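Lasso peptide isopeptidase AtxE2 (Asticcacaulis excentricus, PDB 5TXE) hydrolyses the isopeptide bond of the lasso peptides astexin-2 and astexin-3, recognising their threaded loop and converting them to linear peptides. Local coordinates at residues P392-S395 against R396-L399; L500-L503 against E504-D508; W656-F659 against W660-Q664. The protein carries 1 engineered substitution. All coordinates share one frame; numbering follows the deposited sequence.

Contact 1. Residues P392-S395 against R396-L399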
ATOM      1  N   PRO A 392     -20.441  -9.569   0.817  1.00 58.94           N
ATOM      2  CA  PRO A 392     -21.171 -10.584   1.607  1.00 56.69           C
ATOM      3  C   PRO A 392     -20.163 -11.261   2.463  1.00 62.39           C
ATOM      4  O   PRO A 392     -18.943 -11.050   2.274  1.00 53.51           O
ATOM      5  CB  PRO A 392     -21.663 -11.587   0.568  1.00 50.62           C
ATOM      6  CG  PRO A 392     -20.801 -11.392  -0.641  1.00 56.26           C
ATOM      7  CD  PRO A 392     -20.398  -9.918  -0.631  1.00 56.41           C
ATOM      8  N   ASP A 393     -20.683 -12.054   3.389  1.00 65.73           N
ATOM      9  CA  ASP A 393     -19.889 -12.967   4.217  1.00 73.50           C
ATOM     10  C   ASP A 393     -19.156 -14.030   3.344  1.00 70.56           C
ATOM     11  O   ASP A 393     -19.748 -14.810   2.602  1.00 64.25           O
ATOM     12  CB  ASP A 393     -20.830 -13.654   5.233  1.00 82.10           C
ATOM     13  CG  ASP A 393     -20.107 -14.207   6.458  1.00 89.12           C
ATOM     14  OD1 ASP A 393     -18.984 -14.743   6.353  1.00 90.54           O
ATOM     15  OD2 ASP A 393     -20.696 -14.119   7.550  1.00 88.81           O
ATOM     16  N   LEU A 394     -17.853 -14.094   3.473  1.00 73.11           N
ATOM     17  CA  LEU A 394     -17.103 -15.018   2.657  1.00 75.31           C
ATOM     18  C   LEU A 394     -17.196 -16.474   3.103  1.00 74.45           C
ATOM     19  O   LEU A 394     -16.683 -17.352   2.391  1.00 71.19           O
ATOM     20  CB  LEU A 394     -15.630 -14.596   2.624  1.00 78.35           C
ATOM     21  CG  LEU A 394     -15.353 -13.324   1.855  1.00 68.35           C
ATOM     22  CD1 LEU A 394     -13.867 -13.063   1.905  1.00 65.13           C
ATOM     23  CD2 LEU A 394     -15.833 -13.490   0.430  1.00 70.49           C
ATOM     24  N   SER A 395     -17.785 -16.761   4.270  1.00 69.33           N
ATOM     25  CA  SER A 395     -18.100 -18.174   4.602  1.00 72.36           C
ATOM     26  C   SER A 395     -19.171 -18.767   3.638  1.00 60.26           C
ATOM     27  O   SER A 395     -19.292 -19.986   3.569  1.00 58.56           O
ATOM     28  CB  SER A 395     -18.468 -18.386   6.084  1.00 74.80           C
ATOM     29  OG  SER A 395     -19.587 -17.605   6.458  1.00 84.50           O
ATOM     30  N   ARG A 396     -19.901 -17.924   2.882  1.00 55.79           N
ATOM     31  CA  ARG A 396     -20.580 -18.385   1.623  1.00 61.74           C
ATOM     32  C   ARG A 396     -19.691 -19.136   0.596  1.00 52.22           C
ATOM     33  O   ARG A 396     -20.190 -19.877  -0.226  1.00 51.81           O
ATOM     34  CB  ARG A 396     -21.200 -17.203   0.904  1.00 73.26           C
ATOM     35  CG  ARG A 396     -22.344 -16.660   1.722  1.00 94.78           C
ATOM     36  CD  ARG A 396     -23.150 -15.563   1.051  1.00105.77           C
ATOM     37  NE  ARG A 396     -23.605 -14.609   2.064  1.00107.99           N
ATOM     38  CZ  ARG A 396     -24.164 -13.442   1.779  1.00101.20           C
ATOM     39  NH1 ARG A 396     -24.336 -13.089   0.506  1.00105.89           N
ATOM     40  NH2 ARG A 396     -24.538 -12.628   2.764  1.00 90.64           N
ATOM     41  N   TYR A 397     -18.375 -18.942   0.658  1.00 45.24           N
ATOM     42  CA  TYR A 397     -17.474 -19.518  -0.297  1.00 42.78           C
ATOM     43  C   TYR A 397     -16.715 -20.601   0.436  1.00 41.58           C
ATOM     44  O   TYR A 397     -16.664 -20.580   1.637  1.00 36.19           O
ATOM     45  CB  TYR A 397     -16.541 -18.427  -0.848  1.00 45.10           C
ATOM     46  CG  TYR A 397     -17.214 -17.481  -1.821  1.00 42.87           C
ATOM     47  CD1 TYR A 397     -17.326 -17.792  -3.175  1.00 45.76           C
ATOM     48  CD2 TYR A 397     -17.714 -16.290  -1.392  1.00 47.78           C
ATOM     49  CE1 TYR A 397     -17.966 -16.934  -4.057  1.00 46.25           C
ATOM     50  CE2 TYR A 397     -18.342 -15.412  -2.263  1.00 50.33           C
ATOM     51  CZ  TYR A 397     -18.474 -15.735  -3.586  1.00 45.75           C
ATOM     52  OH  TYR A 397     -19.113 -14.831  -4.418  1.00 53.81           O
ATOM     53  N   ARG A 398     -16.152 -21.568  -0.276  1.00 44.23           N
ATOM     54  CA  ARG A 398     -15.286 -22.550   0.364  1.00 48.56           C
ATOM     55  C   ARG A 398     -13.907 -21.937   0.467  1.00 44.03           C
ATOM     56  O   ARG A 398     -13.139 -21.913  -0.500  1.00 48.45           O
ATOM     57  CB  ARG A 398     -15.251 -23.884  -0.405  1.00 60.25           C
ATOM     58  CG  ARG A 398     -14.843 -25.086   0.465  1.00 68.65           C
ATOM     59  CD  ARG A 398     -15.503 -26.397  -0.015  1.00 81.61           C
ATOM     60  NE  ARG A 398     -14.657 -27.515  -0.511  1.00 84.43           N
ATOM     61  CZ  ARG A 398     -13.871 -28.272   0.261  1.00 81.35           C
ATOM     62  NH1 ARG A 398     -13.713 -27.980   1.556  1.00 78.65           N
ATOM     63  NH2 ARG A 398     -13.203 -29.293  -0.271  1.00 72.80           N
ATOM     64  N   LEU A 399     -13.601 -21.463   1.657  1.00 39.63           N
ATOM     65  CA  LEU A 399     -12.395 -20.768   1.915  1.00 40.90           C
ATOM     66  C   LEU A 399     -11.221 -21.709   2.153  1.00 43.08           C
ATOM     67  O   LEU A 399     -11.357 -22.720   2.769  1.00 43.35           O
ATOM     68  CB  LEU A 399     -12.555 -19.862   3.107  1.00 42.43           C
ATOM     69  CG  LEU A 399     -13.553 -18.741   2.945  1.00 41.86           C
ATOM     70  CD1 LEU A 399     -13.583 -17.942   4.237  1.00 43.32           C
ATOM     71  CD2 LEU A 399     -13.206 -17.803   1.821  1.00 44.73           C
TER

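Contact 2. Residues L500-L503 against E504-D508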
ATOM      1  N   LEU A 500      16.352 -13.170   1.319  1.00 28.82           N
ATOM      2  CA  LEU A 500      16.378 -14.426   0.566  1.00 29.07           C
ATOM      3  C   LEU A 500      16.567 -15.624   1.508  1.00 31.82           C
ATOM      4  O   LEU A 500      15.904 -16.672   1.359  1.00 29.43           O
ATOM      5  CB  LEU A 500      17.482 -14.402  -0.440  1.00 29.68           C
ATOM      6  CG  LEU A 500      17.681 -15.683  -1.228  1.00 32.10           C
ATOM      7  CD1 LEU A 500      16.482 -16.047  -2.045  1.00 34.84           C
ATOM      8  CD2 LEU A 500      18.854 -15.535  -2.149  1.00 32.37           C
ATOM      9  N   HIS A 501      17.449 -15.456   2.492  1.00 32.00           N
ATOM     10  CA  HIS A 501      17.678 -16.535   3.462  1.00 29.52           C
ATOM     11  C   HIS A 501      16.452 -16.786   4.264  1.00 29.36           C
ATOM     12  O   HIS A 501      16.163 -17.930   4.606  1.00 29.42           O
ATOM     13  CB  HIS A 501      18.814 -16.189   4.400  1.00 31.58           C
ATOM     14  CG  HIS A 501      20.185 -16.253   3.797  1.00 33.22           C
ATOM     15  ND1 HIS A 501      20.578 -17.220   2.894  1.00 37.43           N
ATOM     16  CD2 HIS A 501      21.275 -15.491   4.023  1.00 36.53           C
ATOM     17  CE1 HIS A 501      21.846 -17.040   2.577  1.00 35.23           C
ATOM     18  NE2 HIS A 501      22.290 -15.993   3.244  1.00 36.69           N
ATOM     19  N   THR A 502      15.672 -15.750   4.543  1.00 30.12           N
ATOM     20  CA  THR A 502      14.405 -15.964   5.267  1.00 30.52           C
ATOM     21  C   THR A 502      13.430 -16.751   4.446  1.00 30.63           C
ATOM     22  O   THR A 502      12.762 -17.620   4.955  1.00 29.93           O
ATOM     23  CB  THR A 502      13.756 -14.640   5.693  1.00 29.86           C
ATOM     24  OG1 THR A 502      14.677 -13.899   6.473  1.00 29.61           O
ATOM     25  CG2 THR A 502      12.494 -14.857   6.504  1.00 32.05           C
ATOM     26  N   LEU A 503      13.350 -16.471   3.159  1.00 31.48           N
ATOM     27  CA  LEU A 503      12.480 -17.278   2.309  1.00 30.83           C
ATOM     28  C   LEU A 503      12.928 -18.740   2.256  1.00 28.24           C
ATOM     29  O   LEU A 503      12.096 -19.640   2.267  1.00 28.34           O
ATOM     30  CB  LEU A 503      12.452 -16.728   0.881  1.00 32.59           C
ATOM     31  CG  LEU A 503      11.674 -15.429   0.714  1.00 33.70           C
ATOM     32  CD1 LEU A 503      11.900 -14.902  -0.661  1.00 33.45           C
ATOM     33  CD2 LEU A 503      10.182 -15.648   0.963  1.00 34.73           C
ATOM     34  N   GLU A 504      14.228 -18.952   2.144  1.00 28.63           N
ATOM     35  CA  GLU A 504      14.795 -20.287   2.165  1.00 32.55           C
ATOM     36  C   GLU A 504      14.493 -20.995   3.519  1.00 30.86           C
ATOM     37  O   GLU A 504      14.114 -22.152   3.512  1.00 33.25           O
ATOM     38  CB  GLU A 504      16.274 -20.258   1.850  1.00 32.53           C
ATOM     39  CG  GLU A 504      16.578 -19.874   0.390  1.00 36.36           C
ATOM     40  CD  GLU A 504      18.066 -19.654   0.103  1.00 40.59           C
ATOM     41  OE1 GLU A 504      18.887 -19.651   1.064  1.00 46.72           O
ATOM     42  OE2 GLU A 504      18.439 -19.505  -1.092  1.00 48.30           O
ATOM     43  N   ASP A 505      14.529 -20.278   4.635  1.00 31.23           N
ATOM     44  CA  ASP A 505      14.126 -20.854   5.938  1.00 35.26           C
ATOM     45  C   ASP A 505      12.669 -21.271   5.923  1.00 32.29           C
ATOM     46  O   ASP A 505      12.335 -22.370   6.342  1.00 29.97           O
ATOM     47  CB  ASP A 505      14.353 -19.856   7.082  1.00 36.45           C
ATOM     48  CG  ASP A 505      15.829 -19.491   7.260  1.00 42.61           C
ATOM     49  OD1 ASP A 505      16.683 -20.307   6.879  1.00 46.72           O
ATOM     50  OD2 ASP A 505      16.159 -18.389   7.777  1.00 52.14           O
ATOM     51  N   LEU A 506      11.791 -20.418   5.403  1.00 30.24           N
ATOM     52  CA  LEU A 506      10.385 -20.768   5.367  1.00 31.92           C
ATOM     53  C   LEU A 506      10.126 -21.969   4.480  1.00 32.81           C
ATOM     54  O   LEU A 506       9.282 -22.816   4.792  1.00 32.88           O
ATOM     55  CB  LEU A 506       9.504 -19.603   4.931  1.00 32.30           C
ATOM     56  CG  LEU A 506       9.502 -18.480   5.926  1.00 34.80           C
ATOM     57  CD1 LEU A 506       9.051 -17.150   5.295  1.00 36.20           C
ATOM     58  CD2 LEU A 506       8.577 -18.874   7.081  1.00 34.75           C
ATOM     59  N   ILE A 507      10.797 -21.998   3.350  1.00 30.81           N
ATOM     60  CA  ILE A 507      10.595 -23.087   2.424  1.00 32.94           C
ATOM     61  C   ILE A 507      11.070 -24.371   3.108  1.00 35.61           C
ATOM     62  O   ILE A 507      10.392 -25.393   3.037  1.00 35.23           O
ATOM     63  CB  ILE A 507      11.380 -22.852   1.108  1.00 29.78           C
ATOM     64  CG1 ILE A 507      10.747 -21.689   0.310  1.00 31.72           C
ATOM     65  CG2 ILE A 507      11.392 -24.076   0.243  1.00 30.02           C
ATOM     66  CD1 ILE A 507      11.602 -21.265  -0.856  1.00 33.32           C
ATOM     67  N   ASP A 508      12.258 -24.326   3.700  1.00 37.41           N
ATOM     68  CA  ASP A 508      12.800 -25.504   4.395  1.00 42.25           C
ATOM     69  C   ASP A 508      11.864 -25.982   5.485  1.00 39.61           C
ATOM     70  O   ASP A 508      11.674 -27.166   5.642  1.00 42.87           O
ATOM     71  CB  ASP A 508      14.168 -25.223   5.017  1.00 43.81           C
ATOM     72  CG  ASP A 508      15.280 -25.083   3.970  1.00 51.61           C
ATOM     73  OD1 ASP A 508      15.080 -25.508   2.805  1.00 53.64           O
ATOM     74  OD2 ASP A 508      16.352 -24.533   4.304  1.00 49.77           O
TER

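Contact 3. Residues W656-F659 against W660-Q664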
ATOM      1  N   TRP A 656       0.263 -19.416 -15.473  1.00 24.28           N
ATOM      2  CA  TRP A 656       1.692 -19.575 -15.599  1.00 23.67           C
ATOM      3  C   TRP A 656       2.184 -20.608 -14.592  1.00 25.15           C
ATOM      4  O   TRP A 656       2.946 -21.504 -14.960  1.00 25.16           O
ATOM      5  CB  TRP A 656       2.381 -18.257 -15.366  1.00 21.52           C
ATOM      6  CG  TRP A 656       3.836 -18.212 -15.419  1.00 19.53           C
ATOM      7  CD1 TRP A 656       4.668 -18.129 -14.353  1.00 20.58           C
ATOM      8  CD2 TRP A 656       4.650 -18.063 -16.558  1.00 21.37           C
ATOM      9  NE1 TRP A 656       5.961 -17.989 -14.750  1.00 22.01           N
ATOM     10  CE2 TRP A 656       5.989 -17.956 -16.111  1.00 20.11           C
ATOM     11  CE3 TRP A 656       4.402 -18.055 -17.923  1.00 22.33           C
ATOM     12  CZ2 TRP A 656       7.054 -17.859 -16.971  1.00 20.74           C
ATOM     13  CZ3 TRP A 656       5.492 -17.909 -18.794  1.00 23.33           C
ATOM     14  CH2 TRP A 656       6.779 -17.763 -18.323  1.00 20.72           C
ATOM     15  N   PHE A 657       1.819 -20.425 -13.329  1.00 23.63           N
ATOM     16  CA  PHE A 657       2.226 -21.392 -12.309  1.00 25.02           C
ATOM     17  C   PHE A 657       1.622 -22.799 -12.498  1.00 24.46           C
ATOM     18  O   PHE A 657       2.311 -23.796 -12.302  1.00 27.21           O
ATOM     19  CB  PHE A 657       1.972 -20.855 -10.935  1.00 23.59           C
ATOM     20  CG  PHE A 657       2.948 -19.780 -10.505  1.00 21.50           C
ATOM     21  CD1 PHE A 657       4.281 -19.977 -10.606  1.00 23.57           C
ATOM     22  CD2 PHE A 657       2.500 -18.561 -10.100  1.00 21.79           C
ATOM     23  CE1 PHE A 657       5.169 -18.978 -10.270  1.00 24.29           C
ATOM     24  CE2 PHE A 657       3.372 -17.557  -9.730  1.00 21.66           C
ATOM     25  CZ  PHE A 657       4.706 -17.778  -9.782  1.00 22.45           C
ATOM     26  N   ARG A 658       0.388 -22.899 -12.964  1.00 25.78           N
ATOM     27  CA  ARG A 658      -0.161 -24.213 -13.309  1.00 27.31           C
ATOM     28  C   ARG A 658       0.630 -24.887 -14.413  1.00 27.96           C
ATOM     29  O   ARG A 658       0.858 -26.105 -14.371  1.00 29.78           O
ATOM     30  CB  ARG A 658      -1.610 -24.141 -13.743  1.00 29.37           C
ATOM     31  CG  ARG A 658      -2.541 -23.825 -12.609  1.00 35.78           C
ATOM     32  CD  ARG A 658      -4.019 -23.829 -13.047  1.00 42.15           C
ATOM     33  NE  ARG A 658      -4.477 -25.191 -13.232  1.00 48.06           N
ATOM     34  CZ  ARG A 658      -5.122 -25.678 -14.288  1.00 52.76           C
ATOM     35  NH1 ARG A 658      -5.516 -24.915 -15.305  1.00 52.21           N
ATOM     36  NH2 ARG A 658      -5.421 -26.965 -14.286  1.00 52.76           N
ATOM     37  N   PHE A 659       1.080 -24.102 -15.393  1.00 28.01           N
ATOM     38  CA  PHE A 659       1.826 -24.635 -16.504  1.00 26.09           C
ATOM     39  C   PHE A 659       3.192 -25.149 -16.040  1.00 28.16           C
ATOM     40  O   PHE A 659       3.541 -26.283 -16.339  1.00 27.49           O
ATOM     41  CB  PHE A 659       1.958 -23.598 -17.659  1.00 26.39           C
ATOM     42  CG  PHE A 659       2.766 -24.075 -18.861  1.00 22.96           C
ATOM     43  CD1 PHE A 659       2.187 -24.791 -19.855  1.00 25.47           C
ATOM     44  CD2 PHE A 659       4.108 -23.807 -18.947  1.00 23.69           C
ATOM     45  CE1 PHE A 659       2.940 -25.257 -20.927  1.00 26.46           C
ATOM     46  CE2 PHE A 659       4.853 -24.223 -20.018  1.00 25.33           C
ATOM     47  CZ  PHE A 659       4.273 -24.944 -21.008  1.00 26.35           C
ATOM     48  N   TRP A 660       3.968 -24.329 -15.343  1.00 27.66           N
ATOM     49  CA  TRP A 660       5.308 -24.694 -15.032  1.00 27.32           C
ATOM     50  C   TRP A 660       5.425 -25.540 -13.819  1.00 31.43           C
ATOM     51  O   TRP A 660       6.359 -26.335 -13.753  1.00 28.64           O
ATOM     52  CB  TRP A 660       6.167 -23.494 -14.803  1.00 27.22           C
ATOM     53  CG  TRP A 660       6.317 -22.640 -16.026  1.00 27.49           C
ATOM     54  CD1 TRP A 660       5.703 -21.450 -16.277  1.00 27.38           C
ATOM     55  CD2 TRP A 660       7.183 -22.896 -17.123  1.00 25.99           C
ATOM     56  NE1 TRP A 660       6.157 -20.934 -17.475  1.00 29.18           N
ATOM     57  CE2 TRP A 660       7.058 -21.819 -18.014  1.00 27.54           C
ATOM     58  CE3 TRP A 660       8.048 -23.951 -17.442  1.00 28.53           C
ATOM     59  CZ2 TRP A 660       7.757 -21.755 -19.192  1.00 26.22           C
ATOM     60  CZ3 TRP A 660       8.744 -23.897 -18.619  1.00 29.46           C
ATOM     61  CH2 TRP A 660       8.585 -22.797 -19.493  1.00 28.29           C
ATOM     62  N   LEU A 661       4.538 -25.382 -12.834  1.00 29.23           N
ATOM     63  CA  LEU A 661       4.655 -26.149 -11.598  1.00 28.26           C
ATOM     64  C   LEU A 661       3.730 -27.334 -11.502  1.00 31.38           C
ATOM     65  O   LEU A 661       3.992 -28.172 -10.685  1.00 33.30           O
ATOM     66  CB  LEU A 661       4.419 -25.292 -10.364  1.00 30.05           C
ATOM     67  CG  LEU A 661       5.276 -24.050 -10.243  1.00 28.91           C
ATOM     68  CD1 LEU A 661       4.870 -23.267  -9.000  1.00 31.29           C
ATOM     69  CD2 LEU A 661       6.757 -24.295 -10.199  1.00 29.46           C
ATOM     70  N   MET A 662       2.646 -27.396 -12.295  1.00 34.98           N
ATOM     71  CA  MET A 662       1.757 -28.553 -12.343  1.00 33.67           C
ATOM     72  C   MET A 662       1.709 -29.238 -13.708  1.00 37.17           C
ATOM     73  O   MET A 662       1.077 -30.271 -13.806  1.00 36.09           O
ATOM     74  CB  MET A 662       0.316 -28.161 -11.949  1.00 35.34           C
ATOM     75  CG  MET A 662       0.141 -27.738 -10.489  1.00 32.19           C
ATOM     76  SD  MET A 662      -1.507 -27.132 -10.230  1.00 35.55           S
ATOM     77  CE  MET A 662      -1.592 -26.856  -8.496  1.00 38.82           C
ATOM     78  N   ASP A 663       2.388 -28.705 -14.737  1.00 37.77           N
ATOM     79  CA  ASP A 663       2.318 -29.231 -16.098  0.50 38.47           C
ATOM     80  C   ASP A 663       0.867 -29.313 -16.578  1.00 36.50           C
ATOM     81  O   ASP A 663       0.501 -30.222 -17.268  1.00 36.72           O
ATOM     82  CB  ASP A 663       3.045 -30.590 -16.181  0.50 41.95           C
ATOM     83  CG  ASP A 663       4.552 -30.500 -15.762  0.50 44.84           C
ATOM     84  OD1 ASP A 663       5.215 -29.457 -16.011  0.50 43.02           O
ATOM     85  OD2 ASP A 663       5.065 -31.478 -15.175  0.50 43.25           O
ATOM     86  N   GLN A 664       0.049 -28.346 -16.181  1.00 33.09           N
ATOM     87  CA  GLN A 664      -1.344 -28.317 -16.591  1.00 33.55           C
ATOM     88  C   GLN A 664      -1.667 -27.072 -17.377  1.00 37.11           C
ATOM     89  O   GLN A 664      -1.113 -25.997 -17.116  1.00 38.73           O
ATOM     90  CB  GLN A 664      -2.242 -28.297 -15.369  1.00 41.80           C
ATOM     91  CG  GLN A 664      -2.620 -29.692 -14.888  1.00 50.29           C
ATOM     92  CD  GLN A 664      -3.114 -29.656 -13.466  1.00 64.93           C
ATOM     93  OE1 GLN A 664      -3.601 -28.625 -12.996  1.00 71.58           O
ATOM     94  NE2 GLN A 664      -2.971 -30.765 -12.757  1.00 72.01           N
TER
HETATM   95  O   HOH W   1       5.664 -27.544 -17.971  1.00 42.32           O

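Contact 1. Residues P392-S395 against R396-L399
Arg396 folds back along the turn and lays its guanidinium across Pro392, the two side chains crossing at about a right angle. Its CB starts 3.3 Å from Asp393 O, and CG stays close to the same oxygen. CD and NE remain on that side at longer range. The chain bends (chi3 -146°), which carries CZ and NH1 over the proline, Arg396 NH1 coming within 3.1 Å of Pro392 CB, a tight approach; NH2 lies nearer Asp393 N. Pro392 CB and Asp393 N both sit over the same face of the group, toward its rim. The turn beneath is a short 3-10 segment: Arg396 N bonds to Asp393 O at 3.1 Å and Tyr397 N to Leu394 O at 2.9 Å. Asp393 opens it with an Asx turn, OD1 accepting from Ser395 N at 3.1 Å. Leu394 CD2 meets Tyr397 CD2 obliquely at 3.8 Å, and Leu394 CB lies 4.1 Å from Leu399 CD2. Leu399 also covers Leu394 O, its CG 3.5 Å from that oxygen. The turn lies near the surface, with Leu394 tucked inward, in the loop between strand 384-388, in the last four-stranded antiparallel sheet, and strand 401-408, at one edge of the mixed hydrolase sheet; Tyr397 also rests on Pro36 and Val38 of the N-terminal loop.

Contact 2. Residues L500-L503 against E504-D508
Backbone bonds run from Glu504 N to Leu500 O, Asp505 N to His501 O, Leu506 N to Thr502 O and Ile507 N to Leu503 O, at 2.9 to 3.0 Å, a regular alpha-helical run. The Glu504 side chain climbs back one turn: Glu504 CG lies 3.4 Å from Leu500 O, and the extended chain beyond it (chi2 172°) carries the carboxylate between two neighbours. Glu504 OE2 lies 3.9 Å from Leu500 CG. Glu504 OE1 takes a weak hydrogen bond from His501 ND1, 3.5 Å long but fairly straight, meeting the imidazole at its edge in the ring plane while the carboxylate is turned 56° from it. Asp505 sets its carboxylate beside the backbone of the preceding turn: Asp505 CG lies 3.1 Å from His501 O, and both carboxylate oxygens stand close to that carbonyl without a hydrogen bond. Arg410 forms a salt bridge with Asp505 OD1 and, like Arg542, a long, weak ion pair with Glu504 OE1. Further along, Ile507 CG1 packs 3.1 Å from Leu503 O. Leu506 leans on strands 463-467 and 414-421, and Leu503 touches Phe467, its side chain about 8 Å from that of Tyr438, the residue that stabilises the alkoxide intermediate. An amphipathic helix lying on the central sheet, on the connection from strand 463-467 to strand 521-525 that leads to the nucleophile position, is characteristic of the alpha/beta-hydrolase fold.

Contact 3. Residues W656-F659 against W660-Q664
Trp656, Trp660 and Phe659 form an aromatic cluster built from two edge-to-face pairs. Trp660 turns the NE1 edge of its indole to the face of Trp656, NE1 lying 3.2 Å from Trp656 CZ2, with the ring planes at 65°. The face of Trp660 in turn receives the edge of Phe659: Phe659 CD2 stands over the centre of the indole, 3.7 Å from Trp660 CE2, and the planes are almost perpendicular at 89°. Trp656 and Phe659 both hold CG anti to the backbone N (chi1 179° for each), which brings their rings to bear on the indole. The other apolar pair, Phe657 CD1 and Leu661 CD1 at 3.7 Å, lies side by side and points the same way.

The cluster lies between strand 545-548 of the central alpha/beta-hydrolase sheet and helix 672-684. Trp656 and Trp660 each reach both elements, Phe659 packs on the helix, and Phe657, outside the cluster, packs on the strand.

Backbone bonds wind down as the helix runs out. Trp660 N to Trp656 O (3.0 Å) is ordinary, but Arg658 O accepts twice, from Met662 N and Gln664 N, each at 3.0 Å and from opposite faces of the carbonyl plane. Asp663, with positive phi, turns the chain between them.

Among the side chains, Arg658 NH2 donates to Gln664 OE1 at 2.8 Å through a bent bond, the acceptor tilted from the guanidinium plane, and Gln664 CB lies over a face of that group.

Contact 2 is the buried one, contact 1 lies at the surface, and contact 3 is mixed, with Trp656, Phe657 and Phe659 buried, Trp660 at the border and its polar end nearer solvent. Contacts 2 and 3 belong to two helices of the same hydrolase domain, their nearest atoms about 11 Å apart; contact 1 sits in the loop that enters that domain, about 21 Å from contact 2 and 14 Å from contact 3 at the nearest atoms. Chemistry follows place. The loop relies on a 3-10 turn and a folded-back arginine, helix 494-512 pairs an apolar face on the sheet with a polar face of acidic groups held by arginines, and helix 643-662 ends in edge-to-face aromatics beside an arginine-glutamine bond.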